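Local coordinates for protein isoflavone reductase (Medicago sativa, PDB 2GAS) that reduces 2'-hydroxyisoflavones such as 2'-hydroxyformononetin with NADPH to chiral isoflavanones such as (3R)-vestitone, yielding the penultimate intermediate on the way to the phytoalexin (-)-medicarpin, at residues P146-C151 with I199-D204; A164-T169 with A264-Q269. All blocks are in the same frame, centred on the assembly; numbering follows the deposited sequence.

Contact 1. Residues P146-C151 with I199-D204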
loop_
_atom_site.group_PDB
_atom_site.type_symbol
_atom_site.label_atom_id
_atom_site.label_comp_id
_atom_site.label_asym_id
_atom_site.label_seq_id
_atom_site.Cartn_x
_atom_site.Cartn_y
_atom_site.Cartn_z
ATOM N N PRO A 146 6.885 -4.513 -18.312
ATOM C CA PRO A 146 5.700 -3.645 -18.298
ATOM C C PRO A 146 5.276 -3.517 -16.838
ATOM O O PRO A 146 5.144 -4.524 -16.138
ATOM C CB PRO A 146 4.693 -4.413 -19.152
ATOM C CG PRO A 146 5.072 -5.844 -18.902
ATOM C CD PRO A 146 6.584 -5.809 -18.947
ATOM N N TYR A 147 5.053 -2.290 -16.385
ATOM C CA TYR A 147 4.735 -2.066 -14.980
ATOM C C TYR A 147 3.590 -1.121 -14.639
ATOM O O TYR A 147 3.061 -0.409 -15.484
ATOM C CB TYR A 147 5.981 -1.515 -14.280
ATOM C CG TYR A 147 6.430 -0.173 -14.838
ATOM C CD1 TYR A 147 7.328 -0.101 -15.902
ATOM C CD2 TYR A 147 5.930 1.029 -14.319
ATOM C CE1 TYR A 147 7.725 1.128 -16.435
ATOM C CE2 TYR A 147 6.318 2.267 -14.852
ATOM C CZ TYR A 147 7.219 2.302 -15.908
ATOM O OH TYR A 147 7.622 3.508 -16.439
ATOM N N THR A 148 3.219 -1.153 -13.362
ATOM C CA THR A 148 2.234 -0.239 -12.793
ATOM C C THR A 148 2.648 -0.076 -11.334
ATOM O O THR A 148 2.838 -1.065 -10.621
ATOM C CB THR A 148 0.788 -0.762 -12.848
ATOM O OG1 THR A 148 0.376 -0.892 -14.214
ATOM C CG2 THR A 148 -0.154 0.234 -12.145
ATOM N N TYR A 149 2.829 1.170 -10.911
ATOM C CA TYR A 149 3.215 1.472 -9.534
ATOM C C TYR A 149 1.947 1.934 -8.835
ATOM O O TYR A 149 1.410 2.990 -9.160
ATOM C CB TYR A 149 4.258 2.590 -9.506
ATOM C CG TYR A 149 5.501 2.302 -10.318
ATOM C CD1 TYR A 149 6.166 3.328 -10.981
ATOM C CD2 TYR A 149 6.023 1.008 -10.404
ATOM C CE1 TYR A 149 7.329 3.077 -11.715
ATOM C CE2 TYR A 149 7.182 0.749 -11.133
ATOM C CZ TYR A 149 7.825 1.786 -11.781
ATOM O OH TYR A 149 8.974 1.529 -12.497
ATOM N N LEU A 150 1.470 1.141 -7.882
ATOM C CA LEU A 150 0.234 1.466 -7.171
ATOM C C LEU A 150 0.563 2.294 -5.932
ATOM O O LEU A 150 1.013 1.771 -4.919
ATOM C CB LEU A 150 -0.493 0.171 -6.794
ATOM C CG LEU A 150 -1.991 0.193 -6.448
ATOM C CD1 LEU A 150 -2.239 1.058 -5.217
ATOM C CD2 LEU A 150 -2.786 0.711 -7.631
ATOM N N CYS A 151 0.348 3.601 -6.034
ATOM C CA CYS A 151 0.638 4.523 -4.942
ATOM C C CYS A 151 -0.666 4.872 -4.235
ATOM O O CYS A 151 -1.365 5.814 -4.616
ATOM C CB CYS A 151 1.310 5.775 -5.509
ATOM S SG CYS A 151 2.767 5.381 -6.526
ATOM N N ILE A 199 -6.792 -4.068 -8.612
ATOM C CA ILE A 199 -7.298 -4.956 -9.648
ATOM C C ILE A 199 -7.892 -4.145 -10.801
ATOM O O ILE A 199 -7.768 -4.532 -11.960
ATOM C CB ILE A 199 -8.332 -5.959 -9.067
ATOM C CG1 ILE A 199 -7.623 -6.982 -8.167
ATOM C CG2 ILE A 199 -9.033 -6.708 -10.198
ATOM C CD1 ILE A 199 -6.869 -6.400 -7.010
ATOM N N ARG A 200 -8.522 -3.012 -10.494
ATOM C CA ARG A 200 -9.063 -2.163 -11.552
ATOM C C ARG A 200 -7.901 -1.736 -12.442
ATOM O O ARG A 200 -8.004 -1.749 -13.667
ATOM C CB ARG A 200 -9.740 -0.919 -10.967
ATOM C CG ARG A 200 -11.173 -1.129 -10.525
ATOM C CD ARG A 200 -12.081 -1.379 -11.724
ATOM N NE ARG A 200 -12.957 -0.246 -12.010
ATOM C CZ ARG A 200 -12.981 0.397 -13.173
ATOM N NH1 ARG A 200 -12.175 0.018 -14.155
ATOM N NH2 ARG A 200 -13.812 1.411 -13.357
ATOM N N ALA A 201 -6.787 -1.370 -11.814
ATOM C CA ALA A 201 -5.599 -0.949 -12.546
ATOM C C ALA A 201 -5.020 -2.121 -13.341
ATOM O O ALA A 201 -4.599 -1.957 -14.485
ATOM C CB ALA A 201 -4.545 -0.395 -11.567
ATOM N N ALA A 202 -5.018 -3.306 -12.736
ATOM C CA ALA A 202 -4.475 -4.487 -13.400
ATOM C C ALA A 202 -5.211 -4.789 -14.702
ATOM O O ALA A 202 -4.592 -5.148 -15.702
ATOM C CB ALA A 202 -4.555 -5.685 -12.465
ATOM N N ASN A 203 -6.531 -4.623 -14.683
ATOM C CA ASN A 203 -7.368 -4.892 -15.848
ATOM C C ASN A 203 -7.504 -3.716 -16.813
ATOM O O ASN A 203 -8.175 -3.829 -17.841
ATOM C CB ASN A 203 -8.766 -5.333 -15.396
ATOM C CG ASN A 203 -8.764 -6.697 -14.742
ATOM O OD1 ASN A 203 -8.179 -7.643 -15.268
ATOM N ND2 ASN A 203 -9.426 -6.813 -13.593
ATOM N N ASP A 204 -6.866 -2.598 -16.483
ATOM C CA ASP A 204 -6.925 -1.395 -17.309
ATOM C C ASP A 204 -5.670 -1.237 -18.164
ATOM O O ASP A 204 -4.596 -0.931 -17.653
ATOM C CB ASP A 204 -7.109 -0.171 -16.401
ATOM C CG ASP A 204 -7.098 1.143 -17.166
ATOM O OD1 ASP A 204 -7.226 1.127 -18.410
ATOM O OD2 ASP A 204 -6.977 2.200 -16.516
#
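The methyl of Ala201 meets Thr148 and Leu150 where helix 191-202 lies against strand 148-151 in the Rossmann-type NADP-binding domain of this NmrA-family reductase. The strand follows 107-109, with backbone hydrogen bonds joining Pro146 and Thr148 to Phe108, while Tyr149 is bonded to Lys210 and Val212 on its other neighbour. The parallel layer thus continues through this part of the fold, and the helix covers one of its faces.

The packing across the contact is wholly apolar and rather light, burying 78 Å². Alternation along the strand turns Thr148 and Leu150 toward the helix, and Tyr149 between them to the other side of the layer. Alanine suits the helix side because its short side chain lets the backbones come close, with Thr148 CA and Ala201 CA 7.9 Å apart. Phe109, from strand 107-109, also touches both Thr148 and Ala201.

Polar bonds deal with the hydrophilic groups around this seam. Thr148 carries its CG2 anti to the backbone N, which aims the methyl at the helix and puts OG1 where it hydrogen-bonds to Thr207 O; a beta-branched threonine can serve both needs at once. On the helix side, the backbone oxygen of the same alanine is also engaged, Ala201 O accepting Asp204 N at 3.1 Å.

Two branched side chains thus converge on one small one from alternate positions on the helix-facing side of the strand: Thr148 CG2 lies 4.5 Å from Ala201 CB, and Leu150 CD2, the delta methyl leaning toward the helix, stands 4.5 Å from the same Ala201 CB.

Contact 2. Residues A164-T169 with A264-Q269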
loop_
_atom_site.group_PDB
_atom_site.type_symbol
_atom_site.label_atom_id
_atom_site.label_comp_id
_atom_site.label_asym_id
_atom_site.label_seq_id
_atom_site.Cartn_x
_atom_site.Cartn_y
_atom_site.Cartn_z
ATOM N N ALA A 164 -2.617 8.967 13.498
ATOM C CA ALA A 164 -1.178 9.192 13.422
ATOM C C ALA A 164 -0.535 9.532 14.766
ATOM O O ALA A 164 0.402 10.331 14.823
ATOM C CB ALA A 164 -0.885 10.297 12.414
ATOM N N GLN A 165 -1.033 8.931 15.841
ATOM C CA GLN A 165 -0.493 9.176 17.176
ATOM C C GLN A 165 0.434 8.045 17.609
ATOM O O GLN A 165 0.139 6.875 17.378
ATOM C CB GLN A 165 -1.628 9.288 18.198
ATOM C CG GLN A 165 -2.633 10.384 17.915
ATOM C CD GLN A 165 -2.006 11.764 17.935
ATOM O OE1 GLN A 165 -1.837 12.399 16.895
ATOM N NE2 GLN A 165 -1.652 12.230 19.122
ATOM N N LEU A 166 1.544 8.398 18.253
ATOM C CA LEU A 166 2.506 7.407 18.732
ATOM C C LEU A 166 1.961 6.594 19.908
ATOM O O LEU A 166 1.222 7.109 20.749
ATOM C CB LEU A 166 3.804 8.096 19.161
ATOM C CG LEU A 166 4.621 8.809 18.080
ATOM C CD1 LEU A 166 5.830 9.475 18.721
ATOM C CD2 LEU A 166 5.059 7.807 17.023
ATOM N N ASP A 167 2.335 5.320 19.961
ATOM C CA ASP A 167 1.909 4.419 21.029
ATOM C C ASP A 167 0.404 4.418 21.270
ATOM O O ASP A 167 -0.053 4.527 22.409
ATOM C CB ASP A 167 2.635 4.765 22.333
ATOM C CG ASP A 167 4.137 4.625 22.214
ATOM O OD1 ASP A 167 4.606 3.523 21.854
ATOM O OD2 ASP A 167 4.849 5.616 22.480
ATOM N N ALA A 168 -0.357 4.292 20.190
ATOM C CA ALA A 168 -1.812 4.254 20.265
ATOM C C ALA A 168 -2.310 3.392 19.114
ATOM O O ALA A 168 -1.802 3.490 17.997
ATOM C CB ALA A 168 -2.382 5.660 20.159
ATOM N N THR A 169 -3.292 2.540 19.388
ATOM C CA THR A 169 -3.839 1.669 18.353
ATOM C C THR A 169 -5.186 2.179 17.870
ATOM O O THR A 169 -5.543 2.004 16.707
ATOM C CB THR A 169 -4.007 0.219 18.861
ATOM O OG1 THR A 169 -4.850 0.208 20.019
ATOM C CG2 THR A 169 -2.658 -0.379 19.221
ATOM N N ALA A 264 9.434 9.621 11.232
ATOM C CA ALA A 264 9.885 10.096 9.928
ATOM C C ALA A 264 8.782 9.848 8.897
ATOM O O ALA A 264 8.567 10.652 7.997
ATOM C CB ALA A 264 11.169 9.382 9.517
ATOM N N LEU A 265 8.085 8.723 9.038
ATOM C CA LEU A 265 6.991 8.402 8.128
ATOM C C LEU A 265 5.893 9.465 8.270
ATOM O O LEU A 265 5.406 9.995 7.273
ATOM C CB LEU A 265 6.433 7.010 8.451
ATOM C CG LEU A 265 5.324 6.471 7.545
ATOM C CD1 LEU A 265 5.794 6.428 6.100
ATOM C CD2 LEU A 265 4.937 5.077 8.016
ATOM N N TYR A 266 5.524 9.780 9.511
ATOM C CA TYR A 266 4.498 10.789 9.784
ATOM C C TYR A 266 4.954 12.172 9.318
ATOM O O TYR A 266 4.160 12.954 8.811
ATOM C CB TYR A 266 4.192 10.853 11.282
ATOM C CG TYR A 266 3.570 9.609 11.866
ATOM C CD1 TYR A 266 3.722 9.317 13.220
ATOM C CD2 TYR A 266 2.820 8.733 11.082
ATOM C CE1 TYR A 266 3.148 8.189 13.784
ATOM C CE2 TYR A 266 2.236 7.589 11.643
ATOM C CZ TYR A 266 2.410 7.328 12.993
ATOM O OH TYR A 266 1.867 6.200 13.567
ATOM N N HIS A 267 6.233 12.475 9.516
ATOM C CA HIS A 267 6.786 13.761 9.090
ATOM C C HIS A 267 6.552 13.964 7.590
ATOM O O HIS A 267 6.087 15.013 7.148
ATOM C CB HIS A 267 8.289 13.807 9.404
ATOM C CG HIS A 267 9.034 14.895 8.691
ATOM N ND1 HIS A 267 9.001 16.215 9.087
ATOM C CD2 HIS A 267 9.831 14.852 7.597
ATOM C CE1 HIS A 267 9.746 16.938 8.267
ATOM N NE2 HIS A 267 10.260 16.134 7.354
ATOM N N SER A 268 6.873 12.946 6.803
ATOM C CA SER A 268 6.699 13.018 5.364
ATOM C C SER A 268 5.225 13.136 4.972
ATOM O O SER A 268 4.875 13.878 4.061
ATOM C CB SER A 268 7.312 11.768 4.717
ATOM O OG SER A 268 7.063 11.738 3.321
ATOM N N GLN A 269 4.361 12.419 5.683
ATOM C CA GLN A 269 2.931 12.415 5.373
ATOM C C GLN A 269 2.164 13.613 5.939
ATOM O O GLN A 269 1.267 14.145 5.288
ATOM C CB GLN A 269 2.316 11.102 5.896
ATOM C CG GLN A 269 0.924 10.728 5.354
ATOM C CD GLN A 269 -0.215 11.103 6.304
ATOM O OE1 GLN A 269 -0.019 11.206 7.518
ATOM N NE2 GLN A 269 -1.417 11.278 5.753
HETATM O O HOH W 1 1.700 5.187 16.215
#
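Helix 259-271 is covered along part of its length by the irregular loop 164-169, which links helix 156-160 to strand 175-179, and Tyr266 is the helix residue that receives Ala164 and Leu166. The tyrosine offers a broad apolar ring, a face and an edge to pack against, and a hydroxyl that reaches past both to the loop backbone.

Ala164 lies over one face of that ring. Its CB sits 4.3 Å from the centroid of the Tyr266 ring and only 14° off the ring normal, a CH-pi contact in which a small methyl can settle nearly above the ring centre. The carbonyl of the same residue comes down on the same face but nearer the rim, with Ala164 O 3.6 Å from Tyr266 CE1; this is contact without a hydrogen bond. Leu166 approaches from the side instead, its CD2 near the ring plane and 3.8 Å from Tyr266 CE1. Its CG is anti to the carbonyl carbon (chi1 -65°), and the branched end thereby comes nearer the helix than its CB direction suggests. The Leu166 side chain also touches Leu262 and Leu263 of the same helix, and Leu179 of strand 175-179 adds further apolar packing to Tyr266.

The phenol oxygen is 4.2 Å from Gln165 O, too far to bond directly, and a water in the ring plane spans the gap. It donates to Gln165 O at 2.6 Å and is hydrogen-bonded to Tyr266 OH at 2.8 Å. With an alanine here, the Ala164 methyl is likely to lose the ring face beneath it, and the bridging water its phenol partner.

Because no direct hydrogen bond crosses between the segments, loop and helix hold together here through van der Waals and CH-pi contacts, and their polar tie depends on a single water.

Overall arrangement
Contacts 1 and 2 belong to different regions of one chain, on opposite sides of its centre: their centres are 28 Å apart, their nearest atoms about 11 Å, and they do not touch. Along the sequence their segments alternate. Contact 1 lies in the Rossmann-type part, near the cofactor site: the Leu150 side chain is about 8 Å from those of Ile14 and Arg137, both assigned to NADP binding, the latter by similarity. Helix 126-143, on the other face of strand 148-151, carries Arg137 and the proposed proton acceptor Lys133. Contact 2 lies away from the annotated sites and joins a loop to a helix, partly through water.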